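Local coordinates for protein beta-galactosidase (Marinomonas sp. ef1, PDB 6Y2K) that probably hydrolyses terminal beta-galactosides such as lactose, as a cold-active, hexameric glycoside hydrolase of family GH42, at residues Q138-Y143 and V220-L225; F246-D251 and D419-L424; H291-A296 and M442-R447; Q315-V320 and Q363-L368. All coordinates share one frame; numbering follows the deposited sequence.

Interaction 1: Q138-Y143 and V220-L225; sequences QTDNEY and VAFNKL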
# COMPACT_ATOMS: atom_id res chain seq x y z
N GLN A 138 -51.66 -17.91 0.71
CA GLN A 138 -50.29 -18.14 0.24
C GLN A 138 -50.11 -19.62 -0.03
O GLN A 138 -50.31 -20.44 0.87
CB GLN A 138 -49.26 -17.70 1.29
CG GLN A 138 -47.80 -17.97 0.88
CD GLN A 138 -46.80 -17.60 1.95
OE1 GLN A 138 -46.56 -16.42 2.18
NE2 GLN A 138 -46.21 -18.60 2.60
N THR A 139 -49.74 -19.98 -1.26
CA THR A 139 -49.41 -21.37 -1.57
C THR A 139 -48.02 -21.72 -1.05
O THR A 139 -47.06 -21.03 -1.37
CB THR A 139 -49.45 -21.64 -3.08
OG1 THR A 139 -48.65 -20.66 -3.77
CG2 THR A 139 -50.89 -21.58 -3.59
N ASP A 140 -47.91 -22.76 -0.23
CA ASP A 140 -46.61 -23.30 0.18
C ASP A 140 -45.82 -22.17 0.91
O ASP A 140 -46.41 -21.38 1.67
CB ASP A 140 -45.92 -23.89 -1.07
CG ASP A 140 -44.80 -24.90 -0.76
OD1 ASP A 140 -43.64 -24.44 -0.59
OD2 ASP A 140 -45.07 -26.12 -0.77
N ASN A 141 -44.50 -22.11 0.72
CA ASN A 141 -43.65 -21.08 1.32
C ASN A 141 -42.28 -21.09 0.64
O ASN A 141 -41.52 -22.04 0.81
CB ASN A 141 -43.47 -21.31 2.83
CG ASN A 141 -42.77 -20.14 3.50
OD1 ASN A 141 -43.38 -19.08 3.74
ND2 ASN A 141 -41.47 -20.30 3.78
N GLU A 142 -41.99 -20.05 -0.13
CA GLU A 142 -40.68 -19.84 -0.74
C GLU A 142 -40.22 -21.04 -1.56
O GLU A 142 -39.23 -21.70 -1.25
CB GLU A 142 -39.62 -19.46 0.32
CG GLU A 142 -39.82 -18.10 0.98
CD GLU A 142 -38.61 -17.66 1.81
OE1 GLU A 142 -37.96 -18.54 2.41
OE2 GLU A 142 -38.31 -16.44 1.86
N TYR A 143 -40.98 -21.31 -2.62
CA TYR A 143 -40.61 -22.31 -3.61
C TYR A 143 -39.16 -22.09 -3.98
O TYR A 143 -38.76 -20.96 -4.27
CB TYR A 143 -41.43 -22.16 -4.91
CG TYR A 143 -42.90 -22.50 -4.85
CD1 TYR A 143 -43.38 -23.61 -4.15
CD2 TYR A 143 -43.83 -21.73 -5.55
CE1 TYR A 143 -44.73 -23.92 -4.13
CE2 TYR A 143 -45.19 -22.03 -5.53
CZ TYR A 143 -45.63 -23.13 -4.83
OH TYR A 143 -46.98 -23.43 -4.81
N VAL A 220 -44.27 -24.90 -11.54
CA VAL A 220 -45.51 -24.38 -12.13
C VAL A 220 -46.67 -25.35 -11.87
O VAL A 220 -47.72 -24.93 -11.37
CB VAL A 220 -45.37 -24.09 -13.64
CG1 VAL A 220 -46.70 -23.65 -14.27
CG2 VAL A 220 -44.30 -23.02 -13.88
N ALA A 221 -46.45 -26.63 -12.17
CA ALA A 221 -47.48 -27.69 -12.00
C ALA A 221 -47.88 -27.92 -10.54
O ALA A 221 -49.06 -28.05 -10.23
CB ALA A 221 -47.00 -29.00 -12.61
N PHE A 222 -46.88 -27.97 -9.66
CA PHE A 222 -47.09 -28.11 -8.21
C PHE A 222 -47.95 -26.98 -7.65
O PHE A 222 -48.85 -27.22 -6.84
CB PHE A 222 -45.73 -28.14 -7.50
CG PHE A 222 -45.79 -28.37 -6.01
CD1 PHE A 222 -45.92 -27.30 -5.13
CD2 PHE A 222 -45.65 -29.64 -5.48
CE1 PHE A 222 -45.93 -27.49 -3.75
CE2 PHE A 222 -45.66 -29.85 -4.10
CZ PHE A 222 -45.81 -28.77 -3.24
N ASN A 223 -47.66 -25.76 -8.08
CA ASN A 223 -48.41 -24.58 -7.66
C ASN A 223 -49.82 -24.57 -8.27
O ASN A 223 -50.80 -24.25 -7.58
CB ASN A 223 -47.65 -23.30 -8.05
CG ASN A 223 -48.35 -22.04 -7.59
OD1 ASN A 223 -48.50 -21.80 -6.39
ND2 ASN A 223 -48.80 -21.22 -8.55
N LYS A 224 -49.92 -24.93 -9.54
CA LYS A 224 -51.19 -24.92 -10.27
C LYS A 224 -52.24 -25.87 -9.66
O LYS A 224 -53.44 -25.54 -9.66
CB LYS A 224 -50.96 -25.26 -11.74
CG LYS A 224 -52.19 -25.23 -12.65
CD LYS A 224 -52.99 -23.93 -12.50
CE LYS A 224 -53.80 -23.59 -13.74
NZ LYS A 224 -54.84 -24.60 -14.07
N LEU A 225 -51.81 -27.00 -9.12
CA LEU A 225 -52.77 -27.91 -8.49
C LEU A 225 -53.42 -27.26 -7.26
O LEU A 225 -54.62 -27.44 -7.04
CB LEU A 225 -52.17 -29.29 -8.20
CG LEU A 225 -51.53 -29.68 -6.86
CD1 LEU A 225 -52.55 -29.87 -5.74
CD2 LEU A 225 -50.72 -30.95 -7.06
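Tyr143 lies with the outer end of its ring across the side chain of Asn223, and its CE1 comes within 3.7 Å of Phe222 CD1. The two aromatic rings, with planes 88° apart, meet obliquely. Asn223 holds CG anti to its backbone N (chi1 -178°), which projects the amide from the helix toward the loop. Asn223 OD1 accepts from two hydroxyls: Tyr143 OH reaches it on a lone pair in the carbonyl plane at 2.7 Å, and Thr139 OG1 meets it almost along the C=O axis at 2.9 Å. A short amide suits the place, since one oxygen can satisfy both donors. Phe222 also turns its edge to Asp140, with Phe222 CE1 3.4 Å from Asp140 OD2, although that carboxylate is bound chiefly by Thr74 and by a salt bridge to Arg104. An alanine in place of Tyr143 would probably leave Asn223 OD1 with a single donor from this loop and remove one of the rings packed against Phe222. The loop leaves barrel strand 134-138, His241 of strand 238-244 stacks on Tyr143, and helix 205-233 lies outside, packed through Phe222 on helix 111-128.

Interaction 2: F246-D251 and D419-L424; sequences FFTAFD and DACWSL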
# COMPACT_ATOMS: atom_id res chain seq x y z
N PHE A 246 -32.66 -12.53 -5.03
CA PHE A 246 -31.41 -13.13 -5.53
C PHE A 246 -31.61 -14.62 -5.76
O PHE A 246 -30.81 -15.45 -5.31
CB PHE A 246 -30.24 -12.81 -4.57
CG PHE A 246 -30.15 -11.36 -4.23
CD1 PHE A 246 -29.49 -10.48 -5.09
CD2 PHE A 246 -30.78 -10.85 -3.10
CE1 PHE A 246 -29.44 -9.12 -4.81
CE2 PHE A 246 -30.74 -9.49 -2.83
CZ PHE A 246 -30.06 -8.63 -3.68
N PHE A 247 -32.70 -14.94 -6.46
CA PHE A 247 -33.11 -16.33 -6.69
C PHE A 247 -33.75 -16.48 -8.07
O PHE A 247 -34.78 -15.86 -8.35
CB PHE A 247 -34.06 -16.84 -5.60
CG PHE A 247 -34.23 -18.32 -5.65
CD1 PHE A 247 -33.30 -19.15 -5.04
CD2 PHE A 247 -35.26 -18.89 -6.39
CE1 PHE A 247 -33.42 -20.53 -5.14
CE2 PHE A 247 -35.40 -20.26 -6.48
CZ PHE A 247 -34.47 -21.08 -5.86
N THR A 248 -33.16 -17.32 -8.91
CA THR A 248 -33.54 -17.38 -10.32
C THR A 248 -33.82 -18.78 -10.87
O THR A 248 -33.98 -18.93 -12.08
CB THR A 248 -32.42 -16.74 -11.15
OG1 THR A 248 -31.18 -17.39 -10.85
CG2 THR A 248 -32.30 -15.28 -10.83
N ALA A 249 -33.93 -19.78 -10.00
CA ALA A 249 -33.95 -21.18 -10.45
C ALA A 249 -35.26 -21.66 -11.08
O ALA A 249 -35.25 -22.70 -11.73
CB ALA A 249 -33.56 -22.11 -9.30
N PHE A 250 -36.37 -20.94 -10.88
CA PHE A 250 -37.60 -21.18 -11.65
C PHE A 250 -38.11 -19.89 -12.29
O PHE A 250 -37.72 -18.78 -11.91
CB PHE A 250 -38.68 -21.85 -10.80
CG PHE A 250 -39.28 -20.98 -9.73
CD1 PHE A 250 -38.72 -20.93 -8.46
CD2 PHE A 250 -40.43 -20.23 -9.98
CE1 PHE A 250 -39.27 -20.13 -7.48
CE2 PHE A 250 -40.98 -19.43 -8.99
CZ PHE A 250 -40.41 -19.38 -7.74
N ASP A 251 -38.98 -20.05 -13.28
CA ASP A 251 -39.58 -18.92 -13.99
C ASP A 251 -40.70 -18.30 -13.15
O ASP A 251 -41.81 -18.85 -13.09
CB ASP A 251 -40.08 -19.39 -15.36
CG ASP A 251 -40.58 -18.26 -16.24
OD1 ASP A 251 -40.84 -17.14 -15.74
OD2 ASP A 251 -40.73 -18.51 -17.46
N ASP A 419 -35.30 -17.53 -18.69
CA ASP A 419 -34.70 -18.46 -19.64
C ASP A 419 -33.30 -18.00 -20.07
O ASP A 419 -32.39 -18.82 -20.17
CB ASP A 419 -35.60 -18.69 -20.86
CG ASP A 419 -35.28 -19.97 -21.58
OD1 ASP A 419 -35.66 -21.04 -21.06
OD2 ASP A 419 -34.63 -19.91 -22.65
N ALA A 420 -33.14 -16.70 -20.32
CA ALA A 420 -31.83 -16.10 -20.61
C ALA A 420 -30.87 -16.28 -19.42
O ALA A 420 -29.71 -16.65 -19.61
CB ALA A 420 -31.96 -14.62 -20.96
N CYS A 421 -31.37 -16.04 -18.21
CA CYS A 421 -30.59 -16.26 -16.99
C CYS A 421 -30.00 -17.68 -16.92
O CYS A 421 -28.81 -17.85 -16.66
CB CYS A 421 -31.43 -15.98 -15.75
SG CYS A 421 -30.47 -15.90 -14.24
N TRP A 422 -30.84 -18.68 -17.17
CA TRP A 422 -30.42 -20.09 -17.17
C TRP A 422 -29.36 -20.36 -18.25
O TRP A 422 -28.32 -20.96 -17.96
CB TRP A 422 -31.61 -21.03 -17.36
CG TRP A 422 -32.73 -20.83 -16.38
CD1 TRP A 422 -32.63 -20.36 -15.11
CD2 TRP A 422 -34.12 -21.13 -16.59
NE1 TRP A 422 -33.87 -20.32 -14.51
CE2 TRP A 422 -34.80 -20.79 -15.40
CE3 TRP A 422 -34.85 -21.65 -17.66
CZ2 TRP A 422 -36.18 -20.97 -15.25
CZ3 TRP A 422 -36.23 -21.81 -17.52
CH2 TRP A 422 -36.88 -21.47 -16.31
N SER A 423 -29.63 -19.90 -19.47
CA SER A 423 -28.69 -20.04 -20.57
C SER A 423 -27.31 -19.47 -20.23
O SER A 423 -26.29 -20.17 -20.31
CB SER A 423 -29.24 -19.37 -21.84
OG SER A 423 -28.25 -19.33 -22.86
N LEU A 424 -27.29 -18.22 -19.79
CA LEU A 424 -26.04 -17.52 -19.47
C LEU A 424 -25.32 -18.08 -18.23
O LEU A 424 -24.09 -18.03 -18.16
CB LEU A 424 -26.31 -16.02 -19.34
CG LEU A 424 -26.81 -15.36 -20.64
CD1 LEU A 424 -27.57 -14.08 -20.35
CD2 LEU A 424 -25.67 -15.07 -21.58
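The loop that follows strand 238-244 of the TIM barrel meets helix 418-426, which comes after strand 412-415 in the separate mixed sheet of the trimerisation domain, and the contact ties these two parts of the fold together. Its one hydrogen bond across the segments is from side chain to backbone: Trp422 NE1 donates to Thr248 O at 2.8 Å, with an N-H...O angle of 159°. The acceptor lies close to the indole plane and the donor lies in the carbonyl plane, a fairly straight and well-directed bond. With CG anti to its carbonyl carbon (chi1 -54°), Trp422 swings a flat side chain from the helix, long enough to reach the loop backbone and with an N-H at its edge.

Van der Waals contacts run along the same indole edge, where Trp422 CZ2 is 3.5 Å from Asp251 N and Trp422 CH2 is 3.9 Å from Asp251 CB. One indole face is covered from within its own helix by Asp419 CA, while Leu209, Gln212 and Ser216 of helix 205-233 also touch the ring. A leucine in place of Trp422 would probably lose the bond to Thr248 O and much of the packing along the loop.

Charged groups take other partners. Asp251 N-caps helix 252-256, its OD1 accepting from Lys254 N, and Asp419 pairs with Arg213.

Beside the indole, the compact thiol of Cys421 fits against the branched Thr248, Cys421 SG lying 3.7 Å from Thr248 CB, with OG1 and CG2 little farther away.

Interaction 3: H291-A296 and M442-R447; sequences HPDAGA and MYEAMR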
# COMPACT_ATOMS: atom_id res chain seq x y z
N HIS A 291 -27.88 -2.57 0.24
CA HIS A 291 -27.52 -1.81 -0.95
C HIS A 291 -28.75 -1.01 -1.39
O HIS A 291 -29.88 -1.51 -1.28
CB HIS A 291 -27.04 -2.73 -2.07
CG HIS A 291 -26.52 -2.00 -3.27
ND1 HIS A 291 -27.34 -1.65 -4.33
CD2 HIS A 291 -25.28 -1.56 -3.59
CE1 HIS A 291 -26.61 -1.01 -5.24
NE2 HIS A 291 -25.36 -0.95 -4.81
N PRO A 292 -28.56 0.24 -1.88
CA PRO A 292 -29.72 1.09 -2.26
C PRO A 292 -30.72 0.50 -3.27
O PRO A 292 -31.88 0.95 -3.30
CB PRO A 292 -29.05 2.32 -2.85
CG PRO A 292 -27.78 2.42 -2.08
CD PRO A 292 -27.30 1.01 -1.96
N ASP A 293 -30.28 -0.47 -4.07
CA ASP A 293 -31.12 -1.14 -5.07
C ASP A 293 -31.52 -2.59 -4.76
O ASP A 293 -32.14 -3.25 -5.61
CB ASP A 293 -30.41 -1.08 -6.42
CG ASP A 293 -30.04 0.32 -6.80
OD1 ASP A 293 -30.92 1.22 -6.64
OD2 ASP A 293 -28.87 0.55 -7.21
N ALA A 294 -31.21 -3.08 -3.56
CA ALA A 294 -31.45 -4.47 -3.23
C ALA A 294 -32.95 -4.78 -3.19
O ALA A 294 -33.40 -5.78 -3.74
CB ALA A 294 -30.80 -4.82 -1.90
N GLY A 295 -33.71 -3.90 -2.55
CA GLY A 295 -35.17 -4.01 -2.52
C GLY A 295 -35.78 -3.58 -3.84
O GLY A 295 -36.56 -4.31 -4.44
N ALA A 296 -35.38 -2.38 -4.28
CA ALA A 296 -35.85 -1.76 -5.52
C ALA A 296 -35.86 -2.69 -6.73
O ALA A 296 -36.87 -2.78 -7.42
CB ALA A 296 -35.02 -0.52 -5.82
N MET A 442 -26.80 -2.60 -14.55
CA MET A 442 -27.51 -1.71 -15.49
C MET A 442 -28.63 -0.96 -14.74
O MET A 442 -28.81 0.24 -14.93
CB MET A 442 -28.07 -2.47 -16.70
CG MET A 442 -27.01 -3.02 -17.64
SD MET A 442 -27.62 -3.31 -19.31
CE MET A 442 -27.48 -1.67 -20.01
N TYR A 443 -29.34 -1.69 -13.87
CA TYR A 443 -30.41 -1.12 -13.06
C TYR A 443 -29.88 -0.06 -12.08
O TYR A 443 -30.49 1.01 -11.94
CB TYR A 443 -31.15 -2.24 -12.32
CG TYR A 443 -32.31 -1.78 -11.46
CD1 TYR A 443 -33.58 -1.57 -12.01
CD2 TYR A 443 -32.15 -1.58 -10.10
CE1 TYR A 443 -34.65 -1.18 -11.22
CE2 TYR A 443 -33.20 -1.18 -9.30
CZ TYR A 443 -34.45 -0.98 -9.86
OH TYR A 443 -35.48 -0.57 -9.05
N GLU A 444 -28.76 -0.35 -11.42
CA GLU A 444 -28.11 0.60 -10.51
C GLU A 444 -27.79 1.93 -11.20
O GLU A 444 -28.03 2.99 -10.63
CB GLU A 444 -26.83 0.00 -9.92
CG GLU A 444 -26.02 0.95 -9.05
CD GLU A 444 -24.77 0.30 -8.49
OE1 GLU A 444 -24.49 0.46 -7.28
OE2 GLU A 444 -24.06 -0.38 -9.26
N ALA A 445 -27.25 1.85 -12.41
CA ALA A 445 -26.96 3.05 -13.22
C ALA A 445 -28.23 3.88 -13.52
O ALA A 445 -28.21 5.10 -13.39
CB ALA A 445 -26.26 2.65 -14.52
N MET A 446 -29.31 3.20 -13.89
CA MET A 446 -30.62 3.86 -14.09
C MET A 446 -31.07 4.58 -12.82
O MET A 446 -31.53 5.73 -12.87
CB MET A 446 -31.70 2.85 -14.47
CG MET A 446 -31.55 2.21 -15.84
SD MET A 446 -32.80 0.92 -16.05
CE MET A 446 -32.44 0.45 -17.73
N ARG A 447 -30.93 3.89 -11.69
CA ARG A 447 -31.36 4.41 -10.40
C ARG A 447 -30.51 5.58 -9.91
O ARG A 447 -31.04 6.52 -9.30
CB ARG A 447 -31.38 3.30 -9.36
CG ARG A 447 -32.47 2.26 -9.61
CD ARG A 447 -33.69 2.54 -8.76
NE ARG A 447 -33.39 2.29 -7.35
CZ ARG A 447 -34.12 2.71 -6.32
NH1 ARG A 447 -35.23 3.42 -6.51
NH2 ARG A 447 -33.74 2.41 -5.09
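Arg447 puts its guanidinium between two acceptors of the turn that precedes helix 294-305. Its NE gives the stronger bond, to Asp293 OD1 at 2.8 Å and 165°, in the guanidinium plane but from above the carboxylate plane. Arg447 NH2 donates to Pro292 O at 3.0 Å, from above the carbonyl plane, and adds only a weak bond to Asp293 OD1. The arginine chain bends at chi2 and chi3 to bring these donors round, and the methyl of Ala296 lies over one face of the guanidinium, Ala296 CB being 3.3 Å from Arg447 NH2. Asp293 OD1 is shared further, in a salt bridge with Arg611 of strand 610-615.

The turn is a type I beta turn, His291 to Ala294, and it ties the TIM-barrel part of the chain to helix 435-448 of the trimerisation domain. Within it, His291 ND1 accepts from Asp293 N, so the opposite ring nitrogen can act as donor: His291 NE2 donates to Glu444 OE1 at 3.0 Å, in the imidazole plane but from above the carboxylate plane and well off straight (131°). Buried Glu444 has its OE2 in a salt bridge with Arg441, which probably offsets its charge. Asp293 OD2 sits 4.4 Å from Glu444 OE1, a like-charge approach that the surrounding arginines probably offset. Tyr443 brings its ring edge to Ala296 CB, while its hydroxyl is hydrogen-bonded to Asp300, one turn farther along helix 294-305.

Interaction 4: Q315-V320 and Q363-L368; sequences QQPGPV and QMHAGL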
# COMPACT_ATOMS: atom_id res chain seq x y z
N GLN A 315 -40.81 -8.70 5.60
CA GLN A 315 -39.87 -7.58 5.68
C GLN A 315 -38.99 -7.71 6.92
O GLN A 315 -39.51 -7.89 8.03
CB GLN A 315 -40.63 -6.25 5.74
CG GLN A 315 -39.74 -5.00 5.73
CD GLN A 315 -38.92 -4.88 4.46
OE1 GLN A 315 -39.47 -4.76 3.36
NE2 GLN A 315 -37.59 -4.92 4.60
N GLN A 316 -37.68 -7.59 6.73
CA GLN A 316 -36.73 -7.62 7.84
C GLN A 316 -37.09 -6.55 8.87
O GLN A 316 -37.26 -5.40 8.50
CB GLN A 316 -35.30 -7.37 7.35
CG GLN A 316 -34.25 -7.51 8.45
CD GLN A 316 -32.81 -7.63 7.96
OE1 GLN A 316 -32.53 -7.62 6.75
NE2 GLN A 316 -31.89 -7.74 8.91
N PRO A 317 -37.22 -6.93 10.17
CA PRO A 317 -37.54 -5.99 11.25
C PRO A 317 -36.39 -5.72 12.23
O PRO A 317 -36.52 -4.89 13.13
CB PRO A 317 -38.65 -6.74 12.00
CG PRO A 317 -38.16 -8.16 11.96
CD PRO A 317 -37.46 -8.32 10.62
N GLY A 318 -35.28 -6.44 12.06
CA GLY A 318 -34.20 -6.47 13.03
C GLY A 318 -33.17 -7.47 12.54
O GLY A 318 -33.25 -7.91 11.39
N PRO A 319 -32.20 -7.85 13.39
CA PRO A 319 -31.19 -8.81 12.93
C PRO A 319 -31.81 -10.17 12.61
O PRO A 319 -32.74 -10.60 13.30
CB PRO A 319 -30.23 -8.92 14.12
CG PRO A 319 -31.02 -8.50 15.30
CD PRO A 319 -31.99 -7.46 14.80
N VAL A 320 -31.31 -10.82 11.55
CA VAL A 320 -31.73 -12.17 11.17
C VAL A 320 -30.69 -13.22 11.64
O VAL A 320 -29.70 -12.86 12.28
CB VAL A 320 -32.04 -12.28 9.65
CG1 VAL A 320 -33.11 -11.26 9.25
CG2 VAL A 320 -30.79 -12.12 8.80
N GLN A 363 -34.28 -18.99 16.27
CA GLN A 363 -34.42 -18.34 17.57
C GLN A 363 -33.69 -16.97 17.68
O GLN A 363 -34.08 -16.13 18.50
CB GLN A 363 -34.04 -19.29 18.73
CG GLN A 363 -32.57 -19.68 18.82
CD GLN A 363 -32.33 -20.83 19.79
OE1 GLN A 363 -31.70 -20.64 20.84
NE2 GLN A 363 -32.85 -22.02 19.45
N MET A 364 -32.66 -16.74 16.85
CA MET A 364 -31.98 -15.43 16.79
C MET A 364 -32.54 -14.47 15.72
O MET A 364 -31.99 -13.38 15.54
CB MET A 364 -30.47 -15.62 16.56
CG MET A 364 -29.78 -16.46 17.62
SD MET A 364 -29.95 -15.81 19.29
CE MET A 364 -28.92 -14.36 19.21
N HIS A 365 -33.64 -14.83 15.05
CA HIS A 365 -34.28 -13.96 14.06
C HIS A 365 -35.25 -13.02 14.78
O HIS A 365 -36.20 -13.48 15.39
CB HIS A 365 -35.03 -14.78 13.01
CG HIS A 365 -35.46 -14.01 11.80
ND1 HIS A 365 -36.25 -12.88 11.87
CD2 HIS A 365 -35.24 -14.23 10.48
CE1 HIS A 365 -36.48 -12.42 10.65
NE2 HIS A 365 -35.89 -13.23 9.79
N ALA A 366 -35.00 -11.72 14.68
CA ALA A 366 -35.82 -10.71 15.35
C ALA A 366 -37.26 -10.66 14.86
O ALA A 366 -37.61 -11.18 13.79
CB ALA A 366 -35.17 -9.34 15.22
N GLY A 367 -38.11 -10.04 15.67
CA GLY A 367 -39.48 -9.74 15.30
C GLY A 367 -39.86 -8.36 15.76
O GLY A 367 -39.00 -7.61 16.23
N LEU A 368 -41.15 -8.02 15.63
CA LEU A 368 -41.66 -6.76 16.19
C LEU A 368 -41.58 -6.77 17.71
O LEU A 368 -41.40 -5.72 18.31
CB LEU A 368 -43.11 -6.47 15.78
CG LEU A 368 -43.52 -6.37 14.30
CD1 LEU A 368 -44.73 -5.46 14.14
CD2 LEU A 368 -42.40 -5.91 13.39
O HOH W 1 -37.47 -5.22 15.71
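Two irregular loops pack here with their backbones running in opposite directions, 174° apart, just beyond the barrel strands 310-315 and 348-352. One direct hydrogen bond joins them: Ala366 N donates to Pro319 O at 2.9 Å, nearly along the C=O axis. A water adds a bridge by donating to Pro317 O and Gly367 O. Small residues allow the close approach. Gly318 CA lies 3.7 Å from Ala366 CB, and a CB on that glycine would collide with the alanine methyl. Proline rings supply stiff apolar surface, Pro319 CD touching Ala366 CB at 3.7 Å and Pro317 CB reaching Leu368 CD2 at 4.1 Å.

Val320 sends CG1 over the face of His365 in a CH-pi contact, 3.8 Å from the ring centroid, the two side chains lying alongside each other. The rotation of the His365 ring is fixed by the next residue, since His365 ND1 donates to Ala366 O at 2.9 Å in the ring plane, while NE2 binds a glycerol. A second subunit covers part of the surface, its Gln429 bonding to Val320 O and its Val526 packing on Pro319. Loops at the C-terminal ends of strands, here the adjacent 310-315 and 348-352, are where a TIM barrel shapes its active-site pocket, and the bound glycerol is consistent with that.

Overall arrangement
From the N terminus, interaction 1 closes first, bringing the loop after strand 134-138 against helix 205-233 before any other contact opens. Interaction 2 then starts in the loop after strand 238-244 and reaches helix 418-426. Interaction 3 opens inside that span and ends beyond it, on helix 435-448, so the two cross, and both join the barrel to the trimerisation domain. Interaction 4, between the loops after strands 310-315 and 348-352, is nested within both. Interactions 1 and 2 touch where Tyr143 O packs on Phe250, and 2 and 3 where Phe246 meets Ala294. Interaction 4 touches none of the others, its nearest atoms being about 7 Å from interaction 3.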